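Local coordinates for protein class I phosphodiesterase PDEB1 (Leishmania major, PDB 2R8Q) that belongs to the class I phosphodiesterases, with an all-helical catalytic domain that holds a zinc ion, a magnesium ion and the ligand 3-isobutyl-1-methylxanthine, at residues A[64-69]-A[108-113]; A[76-81]-A[129-134]. All blocks are in the same frame, centred on the assembly; numbering follows the deposited sequence.

Interaction 1: residues A[64-69]-A[108-113]; sequences YNLLWN and VCQTLH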
ATOM      1  N   TYR A  64       5.778 -26.090  -5.745  1.00 16.77           N
ATOM      2  CA  TYR A  64       4.945 -26.448  -6.889  1.00 18.68           C
ATOM      3  C   TYR A  64       4.507 -27.903  -6.786  1.00 19.07           C
ATOM      4  O   TYR A  64       3.340 -28.227  -7.014  1.00 17.94           O
ATOM      5  CB  TYR A  64       5.681 -26.230  -8.217  1.00 18.48           C
ATOM      6  CG  TYR A  64       4.850 -26.663  -9.410  1.00 21.11           C
ATOM      7  CD1 TYR A  64       4.889 -27.980  -9.874  1.00 23.67           C
ATOM      8  CD2 TYR A  64       3.952 -25.784 -10.012  1.00 23.19           C
ATOM      9  CE1 TYR A  64       4.046 -28.411 -10.901  1.00 24.42           C
ATOM     10  CE2 TYR A  64       3.103 -26.203 -11.039  1.00 24.59           C
ATOM     11  CZ  TYR A  64       3.154 -27.517 -11.475  1.00 25.71           C
ATOM     12  OH  TYR A  64       2.293 -27.943 -12.463  1.00 27.43           O
ATOM     13  N   ASN A  65       5.442 -28.776  -6.434  1.00 19.11           N
ATOM     14  CA  ASN A  65       5.142 -30.198  -6.306  1.00 19.85           C
ATOM     15  C   ASN A  65       4.135 -30.437  -5.182  1.00 20.42           C
ATOM     16  O   ASN A  65       3.123 -31.120  -5.365  1.00 19.76           O
ATOM     17  CB  ASN A  65       6.423 -30.979  -6.009  1.00 22.46           C
ATOM     18  CG  ASN A  65       6.209 -32.478  -6.040  1.00 27.29           C
ATOM     19  OD1 ASN A  65       6.290 -33.106  -7.099  1.00 33.22           O
ATOM     20  ND2 ASN A  65       5.918 -33.059  -4.884  1.00 26.99           N
ATOM     21  N   LEU A  66       4.414 -29.860  -4.018  1.00 18.92           N
ATOM     22  CA  LEU A  66       3.545 -30.029  -2.865  1.00 19.63           C
ATOM     23  C   LEU A  66       2.128 -29.529  -3.122  1.00 17.87           C
ATOM     24  O   LEU A  66       1.160 -30.240  -2.856  1.00 20.07           O
ATOM     25  CB  LEU A  66       4.129 -29.302  -1.650  1.00 20.03           C
ATOM     26  CG  LEU A  66       3.329 -29.432  -0.350  1.00 19.90           C
ATOM     27  CD1 LEU A  66       3.308 -30.884   0.110  1.00 21.73           C
ATOM     28  CD2 LEU A  66       3.958 -28.550   0.720  1.00 22.17           C
ATOM     29  N   LEU A  67       2.008 -28.315  -3.649  1.00 18.31           N
ATOM     30  CA  LEU A  67       0.691 -27.746  -3.903  1.00 18.85           C
ATOM     31  C   LEU A  67      -0.062 -28.396  -5.057  1.00 19.30           C
ATOM     32  O   LEU A  67      -1.243 -28.707  -4.921  1.00 19.42           O
ATOM     33  CB  LEU A  67       0.800 -26.236  -4.126  1.00 19.75           C
ATOM     34  CG  LEU A  67       1.300 -25.446  -2.909  1.00 21.53           C
ATOM     35  CD1 LEU A  67       1.192 -23.962  -3.201  1.00 22.18           C
ATOM     36  CD2 LEU A  67       0.479 -25.801  -1.674  1.00 23.78           C
ATOM     37  N   TRP A  68       0.598 -28.618  -6.188  1.00 19.20           N
ATOM     38  CA  TRP A  68      -0.113 -29.237  -7.301  1.00 20.98           C
ATOM     39  C   TRP A  68      -0.558 -30.656  -6.979  1.00 21.30           C
ATOM     40  O   TRP A  68      -1.699 -31.037  -7.254  1.00 21.33           O
ATOM     41  CB  TRP A  68       0.734 -29.263  -8.573  1.00 20.50           C
ATOM     42  CG  TRP A  68      -0.038 -29.856  -9.709  1.00 22.80           C
ATOM     43  CD1 TRP A  68       0.087 -31.116 -10.224  1.00 24.55           C
ATOM     44  CD2 TRP A  68      -1.149 -29.255 -10.383  1.00 23.88           C
ATOM     45  NE1 TRP A  68      -0.886 -31.339 -11.172  1.00 24.77           N
ATOM     46  CE2 TRP A  68      -1.658 -30.212 -11.288  1.00 23.62           C
ATOM     47  CE3 TRP A  68      -1.768 -28.000 -10.306  1.00 22.76           C
ATOM     48  CZ2 TRP A  68      -2.759 -29.955 -12.112  1.00 24.39           C
ATOM     49  CZ3 TRP A  68      -2.863 -27.742 -11.124  1.00 24.59           C
ATOM     50  CH2 TRP A  68      -3.347 -28.718 -12.015  1.00 24.87           C
ATOM     51  N   ASN A  69       0.341 -31.439  -6.394  1.00 22.08           N
ATOM     52  CA  ASN A  69       0.027 -32.822  -6.060  1.00 23.32           C
ATOM     53  C   ASN A  69      -0.997 -32.972  -4.941  1.00 23.36           C
ATOM     54  O   ASN A  69      -1.477 -34.076  -4.679  1.00 25.29           O
ATOM     55  CB  ASN A  69       1.312 -33.576  -5.712  1.00 25.49           C
ATOM     56  CG  ASN A  69       2.171 -33.850  -6.934  1.00 27.64           C
ATOM     57  OD1 ASN A  69       3.369 -34.114  -6.820  1.00 31.12           O
ATOM     58  ND2 ASN A  69       1.558 -33.798  -8.113  1.00 28.89           N
ATOM     59  N   VAL A 108       7.155 -22.018   5.565  1.00 13.41           N
ATOM     60  CA  VAL A 108       5.856 -21.842   6.206  1.00 13.99           C
ATOM     61  C   VAL A 108       4.771 -22.588   5.430  1.00 14.26           C
ATOM     62  O   VAL A 108       3.890 -23.202   6.026  1.00 14.87           O
ATOM     63  CB  VAL A 108       5.497 -20.337   6.338  1.00 13.84           C
ATOM     64  CG1 VAL A 108       4.070 -20.168   6.846  1.00 14.20           C
ATOM     65  CG2 VAL A 108       6.463 -19.671   7.308  1.00 14.88           C
ATOM     66  N   CYS A 109       4.850 -22.547   4.102  1.00 13.89           N
ATOM     67  CA  CYS A 109       3.873 -23.236   3.263  1.00 13.49           C
ATOM     68  C   CYS A 109       3.924 -24.742   3.523  1.00 14.27           C
ATOM     69  O   CYS A 109       2.901 -25.373   3.789  1.00 13.52           O
ATOM     70  CB  CYS A 109       4.161 -22.936   1.789  1.00 14.47           C
ATOM     71  SG  CYS A 109       3.017 -23.697   0.605  1.00 15.76           S
ATOM     72  N   GLN A 110       5.123 -25.310   3.463  1.00 13.93           N
ATOM     73  CA  GLN A 110       5.306 -26.743   3.686  1.00 13.76           C
ATOM     74  C   GLN A 110       4.878 -27.147   5.096  1.00 14.07           C
ATOM     75  O   GLN A 110       4.252 -28.196   5.300  1.00 14.21           O
ATOM     76  CB  GLN A 110       6.777 -27.107   3.447  1.00 14.79           C
ATOM     77  CG  GLN A 110       7.096 -28.604   3.393  1.00 17.27           C
ATOM     78  CD  GLN A 110       7.291 -29.233   4.762  1.00 16.29           C
ATOM     79  OE1 GLN A 110       7.864 -28.620   5.665  1.00 17.05           O
ATOM     80  NE2 GLN A 110       6.836 -30.474   4.916  1.00 17.58           N
ATOM     81  N   THR A 111       5.205 -26.303   6.069  1.00 13.17           N
ATOM     82  CA  THR A 111       4.860 -26.566   7.460  1.00 13.53           C
ATOM     83  C   THR A 111       3.342 -26.567   7.649  1.00 13.94           C
ATOM     84  O   THR A 111       2.793 -27.425   8.349  1.00 15.51           O
ATOM     85  CB  THR A 111       5.496 -25.511   8.382  1.00 14.16           C
ATOM     86  OG1 THR A 111       6.924 -25.576   8.266  1.00 14.75           O
ATOM     87  CG2 THR A 111       5.097 -25.749   9.827  1.00 15.59           C
ATOM     88  N   LEU A 112       2.658 -25.616   7.023  1.00 13.85           N
ATOM     89  CA  LEU A 112       1.208 -25.558   7.144  1.00 13.10           C
ATOM     90  C   LEU A 112       0.576 -26.810   6.551  1.00 13.45           C
ATOM     91  O   LEU A 112      -0.435 -27.296   7.055  1.00 15.74           O
ATOM     92  CB  LEU A 112       0.657 -24.307   6.457  1.00 14.31           C
ATOM     93  CG  LEU A 112       0.938 -23.009   7.217  1.00 16.36           C
ATOM     94  CD1 LEU A 112       0.483 -21.819   6.390  1.00 17.17           C
ATOM     95  CD2 LEU A 112       0.218 -23.037   8.558  1.00 21.94           C
ATOM     96  N   HIS A 113       1.168 -27.334   5.481  1.00 14.58           N
ATOM     97  CA  HIS A 113       0.631 -28.544   4.881  1.00 15.90           C
ATOM     98  C   HIS A 113       0.704 -29.644   5.937  1.00 16.85           C
ATOM     99  O   HIS A 113      -0.260 -30.383   6.128  1.00 15.86           O
ATOM    100  CB  HIS A 113       1.429 -28.937   3.632  1.00 17.03           C
ATOM    101  CG  HIS A 113       0.865 -30.116   2.896  1.00 18.46           C
ATOM    102  ND1 HIS A 113       0.980 -31.408   3.361  1.00 18.83           N
ATOM    103  CD2 HIS A 113       0.177 -30.194   1.733  1.00 18.54           C
ATOM    104  CE1 HIS A 113       0.390 -32.232   2.515  1.00 18.93           C
ATOM    105  NE2 HIS A 113      -0.107 -31.522   1.517  1.00 18.93           N
TER
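L66 and Q110 bring the two helices nearest, their CA atoms 7.5 Å apart, where the segment axes pass 10.7 Å from each other at 35° between their N-to-C directions. L66 contributes more buried area than any other residue here. Its CG lies anti to the backbone N (chi1 -178°), which carries both methyls out to the facing helix, where they part. CD1 sits over the middle of one face of the H113 imidazole, 3.7 Å from the ring centroid and 13° off the ring normal: a CH-pi contact. CD2 of L66 instead reaches the backbone, 3.7 Å from the CA of Q110, and also rests against the CB of H113. The leucine therefore straddles the step from residue 110 to residue 113, close to one helical turn. Beside it, CD2 of L67 meets SG of C109 at 4.0 Å, an apolar contact. Q110 contributes its CA and the aliphatic CB and CG; the amide turns elsewhere, its NE2 hydrogen-bonded to the carbonyl oxygens of F38 and S40. The ring of H113 also meets that of Y117, one turn on. All five touching residues are buried, so this is apolar helix-to-helix packing at a shallow angle, joining helix 55-68 to helix 102-118 within the compact all-helical phosphodiesterase catalytic domain.

Interaction 2: residues A[76-81]-A[129-134]; sequences FGCREQ and ECYVLL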
ATOM      1  N   PHE A  76      -9.957 -26.312  -7.547  1.00 21.31           N
ATOM      2  CA  PHE A  76     -10.479 -24.961  -7.626  1.00 19.92           C
ATOM      3  C   PHE A  76     -10.203 -24.232  -8.938  1.00 18.86           C
ATOM      4  O   PHE A  76     -10.226 -23.004  -9.007  1.00 19.00           O
ATOM      5  CB  PHE A  76      -9.992 -24.173  -6.410  1.00 18.63           C
ATOM      6  CG  PHE A  76     -10.553 -24.697  -5.116  1.00 18.32           C
ATOM      7  CD1 PHE A  76     -11.915 -24.586  -4.849  1.00 18.03           C
ATOM      8  CD2 PHE A  76      -9.748 -25.375  -4.207  1.00 19.52           C
ATOM      9  CE1 PHE A  76     -12.470 -25.147  -3.704  1.00 19.44           C
ATOM     10  CE2 PHE A  76     -10.295 -25.943  -3.052  1.00 19.57           C
ATOM     11  CZ  PHE A  76     -11.660 -25.829  -2.803  1.00 21.08           C
ATOM     12  N   GLY A  77      -9.959 -25.014  -9.987  1.00 19.85           N
ATOM     13  CA  GLY A  77      -9.742 -24.448 -11.306  1.00 20.29           C
ATOM     14  C   GLY A  77      -8.473 -23.668 -11.569  1.00 20.81           C
ATOM     15  O   GLY A  77      -8.432 -22.850 -12.489  1.00 20.74           O
ATOM     16  N   CYS A  78      -7.437 -23.903 -10.772  1.00 20.33           N
ATOM     17  CA  CYS A  78      -6.172 -23.216 -10.986  1.00 22.04           C
ATOM     18  C   CYS A  78      -5.358 -24.086 -11.930  1.00 22.04           C
ATOM     19  O   CYS A  78      -5.142 -25.266 -11.662  1.00 22.97           O
ATOM     20  CB  CYS A  78      -5.417 -23.034  -9.666  1.00 21.38           C
ATOM     21  SG  CYS A  78      -3.794 -22.236  -9.841  1.00 20.65           S
ATOM     22  N   ARG A  79      -4.925 -23.504 -13.041  1.00 22.58           N
ATOM     23  CA  ARG A  79      -4.139 -24.238 -14.021  1.00 23.56           C
ATOM     24  C   ARG A  79      -2.693 -24.387 -13.569  1.00 23.61           C
ATOM     25  O   ARG A  79      -2.186 -23.570 -12.805  1.00 22.40           O
ATOM     26  CB  ARG A  79      -4.206 -23.523 -15.367  1.00 24.13           C
ATOM     27  CG  ARG A  79      -5.612 -23.479 -15.937  1.00 27.69           C
ATOM     28  CD  ARG A  79      -5.687 -22.553 -17.122  1.00 30.51           C
ATOM     29  NE  ARG A  79      -5.410 -21.171 -16.746  1.00 33.78           N
ATOM     30  CZ  ARG A  79      -5.413 -20.158 -17.601  1.00 34.84           C
ATOM     31  NH1 ARG A  79      -5.679 -20.381 -18.879  1.00 38.00           N
ATOM     32  NH2 ARG A  79      -5.157 -18.925 -17.184  1.00 34.17           N
ATOM     33  N   GLU A  80      -2.043 -25.445 -14.047  1.00 23.73           N
ATOM     34  CA  GLU A  80      -0.654 -25.739 -13.706  1.00 24.34           C
ATOM     35  C   GLU A  80       0.295 -24.565 -13.901  1.00 22.39           C
ATOM     36  O   GLU A  80       1.044 -24.207 -12.990  1.00 20.36           O
ATOM     37  CB  GLU A  80      -0.154 -26.926 -14.535  1.00 26.77           C
ATOM     38  CG  GLU A  80      -0.800 -28.249 -14.172  1.00 33.40           C
ATOM     39  CD  GLU A  80      -0.421 -29.366 -15.123  1.00 37.69           C
ATOM     40  OE1 GLU A  80      -0.807 -29.295 -16.310  1.00 40.68           O
ATOM     41  OE2 GLU A  80       0.265 -30.316 -14.686  1.00 40.94           O
ATOM     42  N   GLN A  81       0.273 -23.969 -15.088  1.00 21.62           N
ATOM     43  CA  GLN A  81       1.154 -22.848 -15.379  1.00 21.09           C
ATOM     44  C   GLN A  81       0.814 -21.624 -14.535  1.00 19.59           C
ATOM     45  O   GLN A  81       1.692 -20.829 -14.209  1.00 18.97           O
ATOM     46  CB  GLN A  81       1.100 -22.494 -16.869  1.00 22.78           C
ATOM     47  CG  GLN A  81       2.078 -21.398 -17.274  1.00 24.34           C
ATOM     48  CD  GLN A  81       2.194 -21.248 -18.779  1.00 27.10           C
ATOM     49  OE1 GLN A  81       2.566 -22.189 -19.474  1.00 31.24           O
ATOM     50  NE2 GLN A  81       1.872 -20.065 -19.286  1.00 29.42           N
ATOM     51  N   GLU A 129     -10.625 -23.233   2.156  1.00 15.28           N
ATOM     52  CA  GLU A 129      -9.837 -22.552   3.179  1.00 14.95           C
ATOM     53  C   GLU A 129      -8.439 -23.152   3.294  1.00 15.11           C
ATOM     54  O   GLU A 129      -7.468 -22.435   3.541  1.00 15.36           O
ATOM     55  CB  GLU A 129     -10.588 -22.587   4.512  1.00 14.97           C
ATOM     56  CG  GLU A 129     -11.878 -21.781   4.423  1.00 17.12           C
ATOM     57  CD  GLU A 129     -12.818 -21.963   5.594  1.00 18.02           C
ATOM     58  OE1 GLU A 129     -12.801 -23.034   6.240  1.00 17.51           O
ATOM     59  OE2 GLU A 129     -13.608 -21.028   5.846  1.00 18.13           O
ATOM     60  N   CYS A 130      -8.326 -24.462   3.097  1.00 15.40           N
ATOM     61  CA  CYS A 130      -7.016 -25.107   3.150  1.00 15.63           C
ATOM     62  C   CYS A 130      -6.166 -24.587   1.993  1.00 14.95           C
ATOM     63  O   CYS A 130      -4.983 -24.283   2.163  1.00 15.18           O
ATOM     64  CB  CYS A 130      -7.154 -26.626   3.044  1.00 15.35           C
ATOM     65  SG  CYS A 130      -7.822 -27.402   4.528  1.00 18.14           S
ATOM     66  N   TYR A 131      -6.783 -24.486   0.818  1.00 14.61           N
ATOM     67  CA  TYR A 131      -6.112 -24.001  -0.383  1.00 14.84           C
ATOM     68  C   TYR A 131      -5.640 -22.565  -0.184  1.00 14.06           C
ATOM     69  O   TYR A 131      -4.474 -22.244  -0.417  1.00 15.49           O
ATOM     70  CB  TYR A 131      -7.072 -24.087  -1.577  1.00 15.18           C
ATOM     71  CG  TYR A 131      -6.525 -23.552  -2.880  1.00 15.28           C
ATOM     72  CD1 TYR A 131      -5.297 -23.991  -3.380  1.00 17.12           C
ATOM     73  CD2 TYR A 131      -7.240 -22.615  -3.622  1.00 16.01           C
ATOM     74  CE1 TYR A 131      -4.797 -23.506  -4.585  1.00 16.31           C
ATOM     75  CE2 TYR A 131      -6.747 -22.125  -4.831  1.00 15.92           C
ATOM     76  CZ  TYR A 131      -5.525 -22.575  -5.303  1.00 17.27           C
ATOM     77  OH  TYR A 131      -5.023 -22.078  -6.482  1.00 17.76           O
ATOM     78  N   VAL A 132      -6.548 -21.701   0.259  1.00 14.13           N
ATOM     79  CA  VAL A 132      -6.203 -20.306   0.489  1.00 14.70           C
ATOM     80  C   VAL A 132      -5.100 -20.162   1.539  1.00 14.30           C
ATOM     81  O   VAL A 132      -4.203 -19.336   1.395  1.00 14.04           O
ATOM     82  CB  VAL A 132      -7.447 -19.498   0.919  1.00 15.15           C
ATOM     83  CG1 VAL A 132      -7.048 -18.071   1.287  1.00 15.48           C
ATOM     84  CG2 VAL A 132      -8.468 -19.494  -0.217  1.00 16.93           C
ATOM     85  N   LEU A 133      -5.150 -20.976   2.590  1.00 15.03           N
ATOM     86  CA  LEU A 133      -4.130 -20.901   3.629  1.00 14.23           C
ATOM     87  C   LEU A 133      -2.741 -21.207   3.066  1.00 14.91           C
ATOM     88  O   LEU A 133      -1.768 -20.504   3.357  1.00 13.99           O
ATOM     89  CB  LEU A 133      -4.463 -21.877   4.762  1.00 15.80           C
ATOM     90  CG  LEU A 133      -3.489 -21.928   5.941  1.00 17.16           C
ATOM     91  CD1 LEU A 133      -3.369 -20.546   6.586  1.00 18.20           C
ATOM     92  CD2 LEU A 133      -3.990 -22.942   6.962  1.00 19.76           C
ATOM     93  N   LEU A 134      -2.650 -22.245   2.238  1.00 14.27           N
ATOM     94  CA  LEU A 134      -1.372 -22.629   1.651  1.00 15.56           C
ATOM     95  C   LEU A 134      -0.842 -21.570   0.687  1.00 14.61           C
ATOM     96  O   LEU A 134       0.360 -21.294   0.663  1.00 13.77           O
ATOM     97  CB  LEU A 134      -1.504 -23.987   0.951  1.00 15.27           C
ATOM     98  CG  LEU A 134      -1.764 -25.134   1.934  1.00 16.25           C
ATOM     99  CD1 LEU A 134      -2.128 -26.402   1.173  1.00 17.66           C
ATOM    100  CD2 LEU A 134      -0.524 -25.367   2.790  1.00 18.25           C
TER
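F76 and Y131 meet where helix 72-75 ends in a Schellman motif, seen in the bonds from C78 N to the carbonyl oxygen of P73 and from G77 N to that of E74. G77, with phi 70°, is the C-prime residue. F76, just before it, and C78, just after it, both direct their CB toward helix 127-139, and Y131 receives them both.

Y131 can be followed outward from its backbone. CG is anti to the backbone N (chi1 177°), an orientation that sends the ring away from its own helix and along the turn. CB of Y131 already has company, lying 4.0 Å from CE2 of F76, and CG of Y131 lies close to CD2 of the same phenyl ring. The two rings come closest at CD2 of Y131, 3.8 Å from CD2 of F76. CE2 of Y131 then passes CB of F76 at 4.1 Å. Successive atoms of the tyrosine thus meet the phenylalanine from its ring back to its CB, so the two side chains run antiparallel, each passing the other's base. The planes are inclined by just 18°, yet the centroids stand 5.5 Å apart; the rings are nearly parallel but hardly overlap, so the evidence speaks for van der Waals contact between offset rings, not a full stack.

Beyond the ring, the hydroxyl reaches the second arm of the turn. This buried polar atom is satisfied by a hydrogen bond to the carbonyl oxygen of V191, in a loop that C78 also touches. L72 and P73 of the short helix pack on Y131 as well. OH of Y131 lies 3.3 Å from CB of C78 and 3.6 Å from its SG.

In the fold
Interactions 1 and 2 have their centres 11 Å apart on the same side of the chain's centre, and their segments alternate along the sequence. They touch directly: CZ2 of W68 lies 3.3 Å from CG of E80, and O of C109 lies 3.6 Å from CD2 of L134. L134, on helix 127-139, also packs on L67, linking that helix to interaction 1. Interaction 1 does not reach the metals: the side chain of C109 is about 11 Å from the zinc ion and about 14 Å from the magnesium ion. Helices 102-118 and 127-139 carry or adjoin zinc ligands: H104 lies near the start of the former, and H140 and D141 directly follow the latter.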